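Probable tRNA pseudouridine synthase D (Methanosarcina mazei, PDB 1Z2Z) probably converts uridine 13 of transfer RNAs to pseudouridine, as a member of the TruD family of pseudouridine synthases. Local coordinates at residues N264-F269 with P377-K382. Numbering follows the deposited sequence.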
ATOM      1  N   ASN A 264       2.267  17.050  -1.611  1.00 80.00           N
ATOM      2  CA  ASN A 264       2.425  15.603  -1.766  1.00 81.17           C
ATOM      3  C   ASN A 264       3.286  15.084  -0.624  1.00 81.82           C
ATOM      4  O   ASN A 264       2.805  14.927   0.500  1.00 83.21           O
ATOM      5  CB  ASN A 264       3.088  15.273  -3.114  1.00 81.94           C
ATOM      6  CG  ASN A 264       2.822  13.834  -3.576  1.00 82.86           C
ATOM      7  OD1 ASN A 264       3.437  13.354  -4.539  1.00 82.52           O
ATOM      8  ND2 ASN A 264       1.898  13.152  -2.904  1.00 82.52           N
ATOM      9  N   LEU A 265       4.561  14.822  -0.904  1.00 81.79           N
ATOM     10  CA  LEU A 265       5.463  14.333   0.133  1.00 80.83           C
ATOM     11  C   LEU A 265       5.387  15.279   1.319  1.00 80.01           C
ATOM     12  O   LEU A 265       5.634  14.881   2.457  1.00 81.50           O
ATOM     13  CB  LEU A 265       6.910  14.264  -0.376  1.00 80.77           C
ATOM     14  CG  LEU A 265       7.299  13.088  -1.273  1.00 80.36           C
ATOM     15  CD1 LEU A 265       7.039  11.774  -0.544  1.00 79.61           C
ATOM     16  CD2 LEU A 265       6.513  13.153  -2.567  1.00 80.96           C
ATOM     17  N   TYR A 266       5.041  16.530   1.033  1.00 78.18           N
ATOM     18  CA  TYR A 266       4.914  17.569   2.050  1.00 76.64           C
ATOM     19  C   TYR A 266       4.466  16.977   3.383  1.00 74.00           C
ATOM     20  O   TYR A 266       4.981  17.337   4.439  1.00 74.07           O
ATOM     21  CB  TYR A 266       3.904  18.624   1.581  1.00 78.85           C
ATOM     22  CG  TYR A 266       3.917  19.896   2.393  1.00 79.97           C
ATOM     23  CD1 TYR A 266       5.103  20.610   2.583  1.00 79.84           C
ATOM     24  CD2 TYR A 266       2.748  20.377   2.992  1.00 80.82           C
ATOM     25  CE1 TYR A 266       5.129  21.766   3.355  1.00 80.87           C
ATOM     26  CE2 TYR A 266       2.761  21.533   3.767  1.00 81.44           C
ATOM     27  CZ  TYR A 266       3.954  22.221   3.946  1.00 81.43           C
ATOM     28  OH  TYR A 266       3.973  23.350   4.732  1.00 82.30           O
ATOM     29  N   ARG A 267       3.514  16.055   3.329  1.00 70.49           N
ATOM     30  CA  ARG A 267       3.021  15.434   4.538  1.00 68.22           C
ATOM     31  C   ARG A 267       3.168  13.907   4.525  1.00 67.66           C
ATOM     32  O   ARG A 267       2.788  13.236   5.486  1.00 66.92           O
ATOM     33  CB  ARG A 267       1.556  15.833   4.760  1.00 67.45           C
ATOM     34  CG  ARG A 267       1.305  17.336   4.657  1.00 64.41           C
ATOM     35  CD  ARG A 267      -0.100  17.720   5.118  1.00 61.90           C
ATOM     36  NE  ARG A 267      -0.195  17.812   6.570  1.00 59.79           N
ATOM     37  CZ  ARG A 267      -0.971  17.044   7.324  1.00 58.44           C
ATOM     38  NH1 ARG A 267      -1.735  16.112   6.768  1.00 56.95           N
ATOM     39  NH2 ARG A 267      -0.975  17.204   8.641  1.00 58.32           N
HETATM   40  N   MSE A 268       3.717  13.352   3.444  1.00 67.69           N
HETATM   41  CA  MSE A 268       3.901  11.899   3.357  1.00 66.56           C
HETATM   42  C   MSE A 268       4.938  11.419   4.365  1.00 62.66           C
HETATM   43  O   MSE A 268       4.793  10.355   4.967  1.00 62.18           O
HETATM   44  CB  MSE A 268       4.339  11.474   1.953  1.00 71.23           C
HETATM   45  CG  MSE A 268       3.256  11.560   0.883  1.00 78.06           C
HETATM   46 SE   MSE A 268       3.746  10.535  -0.725  1.00 88.18          SE
HETATM   47  CE  MSE A 268       2.271   9.249  -0.756  1.00 83.68           C
ATOM     48  N   PHE A 269       5.988  12.203   4.553  1.00 57.96           N
ATOM     49  CA  PHE A 269       7.014  11.823   5.499  1.00 53.91           C
ATOM     50  C   PHE A 269       6.407  11.542   6.871  1.00 51.85           C
ATOM     51  O   PHE A 269       6.484  10.415   7.361  1.00 50.51           O
ATOM     52  CB  PHE A 269       8.059  12.924   5.598  1.00 52.20           C
ATOM     53  CG  PHE A 269       8.594  13.348   4.270  1.00 52.55           C
ATOM     54  CD1 PHE A 269       8.506  14.671   3.866  1.00 52.26           C
ATOM     55  CD2 PHE A 269       9.202  12.430   3.424  1.00 53.10           C
ATOM     56  CE1 PHE A 269       8.995  15.071   2.629  1.00 52.05           C
ATOM     57  CE2 PHE A 269       9.695  12.824   2.184  1.00 52.28           C
ATOM     58  CZ  PHE A 269       9.601  14.147   1.792  1.00 51.74           C
ATOM     59  N   PRO A 377       4.506  23.845  10.559  1.00 76.82           N
ATOM     60  CA  PRO A 377       3.254  23.443  11.204  1.00 75.43           C
ATOM     61  C   PRO A 377       2.320  22.707  10.245  1.00 74.22           C
ATOM     62  O   PRO A 377       1.751  21.674  10.594  1.00 73.15           O
ATOM     63  CB  PRO A 377       2.680  24.773  11.680  1.00 76.26           C
ATOM     64  CG  PRO A 377       3.179  25.738  10.643  1.00 76.39           C
ATOM     65  CD  PRO A 377       4.614  25.312  10.483  1.00 76.37           C
ATOM     66  N   GLU A 378       2.177  23.248   9.036  1.00 73.96           N
ATOM     67  CA  GLU A 378       1.314  22.663   8.006  1.00 73.81           C
ATOM     68  C   GLU A 378       1.689  21.196   7.825  1.00 73.56           C
ATOM     69  O   GLU A 378       0.872  20.362   7.428  1.00 72.98           O
ATOM     70  CB  GLU A 378       1.499  23.392   6.665  1.00 73.97           C
ATOM     71  CG  GLU A 378       1.889  24.874   6.756  1.00 73.64           C
ATOM     72  CD  GLU A 378       3.365  25.084   7.070  1.00 73.56           C
ATOM     73  OE1 GLU A 378       3.793  26.249   7.216  1.00 72.73           O
ATOM     74  OE2 GLU A 378       4.100  24.080   7.168  1.00 74.70           O
HETATM   75  N   MSE A 379       2.947  20.904   8.131  1.00 73.23           N
HETATM   76  CA  MSE A 379       3.496  19.570   8.004  1.00 72.92           C
HETATM   77  C   MSE A 379       3.210  18.717   9.227  1.00 71.74           C
HETATM   78  O   MSE A 379       3.480  17.515   9.229  1.00 71.90           O
HETATM   79  CB  MSE A 379       5.002  19.676   7.789  1.00 74.83           C
HETATM   80  CG  MSE A 379       5.691  18.377   7.459  1.00 76.74           C
HETATM   81 SE   MSE A 379       7.583  18.667   7.372  1.00 81.92          SE
HETATM   82  CE  MSE A 379       7.728  19.194   5.505  1.00 80.04           C
ATOM     83  N   SER A 380       2.666  19.336  10.271  1.00 70.11           N
ATOM     84  CA  SER A 380       2.367  18.598  11.489  1.00 67.63           C
ATOM     85  C   SER A 380       0.944  18.074  11.479  1.00 66.21           C
ATOM     86  O   SER A 380      -0.010  18.794  11.185  1.00 65.43           O
ATOM     87  CB  SER A 380       2.602  19.463  12.733  1.00 66.88           C
ATOM     88  OG  SER A 380       1.589  20.432  12.904  1.00 65.04           O
ATOM     89  N   SER A 381       0.823  16.796  11.795  1.00 65.14           N
ATOM     90  CA  SER A 381      -0.462  16.138  11.828  1.00 64.22           C
ATOM     91  C   SER A 381      -0.855  15.921  13.275  1.00 63.41           C
ATOM     92  O   SER A 381      -0.012  15.965  14.177  1.00 63.20           O
ATOM     93  CB  SER A 381      -0.377  14.792  11.100  1.00 64.35           C
ATOM     94  OG  SER A 381      -1.605  14.085  11.160  1.00 64.16           O
ATOM     95  N   LYS A 382      -2.145  15.687  13.482  1.00 62.54           N
ATOM     96  CA  LYS A 382      -2.689  15.453  14.803  1.00 62.02           C
ATOM     97  C   LYS A 382      -2.918  13.973  15.061  1.00 60.94           C
ATOM     98  O   LYS A 382      -3.188  13.576  16.192  1.00 61.60           O
ATOM     99  CB  LYS A 382      -3.996  16.239  14.986  1.00 63.84           C
ATOM    100  CG  LYS A 382      -4.933  16.298  13.761  1.00 66.53           C
ATOM    101  CD  LYS A 382      -5.757  15.027  13.542  1.00 66.10           C
ATOM    102  CE  LYS A 382      -6.764  15.224  12.411  1.00 65.93           C
ATOM    103  NZ  LYS A 382      -7.537  13.988  12.068  1.00 67.03           N
TER
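A short 3-10 turn, residues 377-379, and the loop after it lie against the first turns of helix 263-287, in the part of the chain that matches the TRUD family. The contact is near the surface, away from the predicted nucleophile Asp86. Arg267 gives two of the three hydrogen bonds between the segments. Its CG lies anti to the carbonyl carbon, and the chain bends at chi3, which brings the guanidinium edge to two backbone carbonyls. Arg267 NE donates to Glu378 O at 2.9 Å, close to the guanidinium plane, with an N-H...O angle of 153°. Arg267 NH2 makes a weak, bent hydrogen bond to Ser380 O at 3.2 Å, and Ser381 CB lies beside it. Tyr266 CG is anti to the backbone N (chi1 -167°), which brings OH to a weak hydrogen bond with Glu378 OE2. Glu378 CB sits at the ring edge. The carboxylate is turned 38° from the ring, and its OE1 forms a salt bridge with Arg259. Selenomethionine Met379 is extended to SE, bends at chi3 and packs on Phe258, Ile189 and Val270. Met379 CG lies 3.3 Å from Tyr266 O, and Met379 CE reaches Tyr266 CD1 at 4.2 Å.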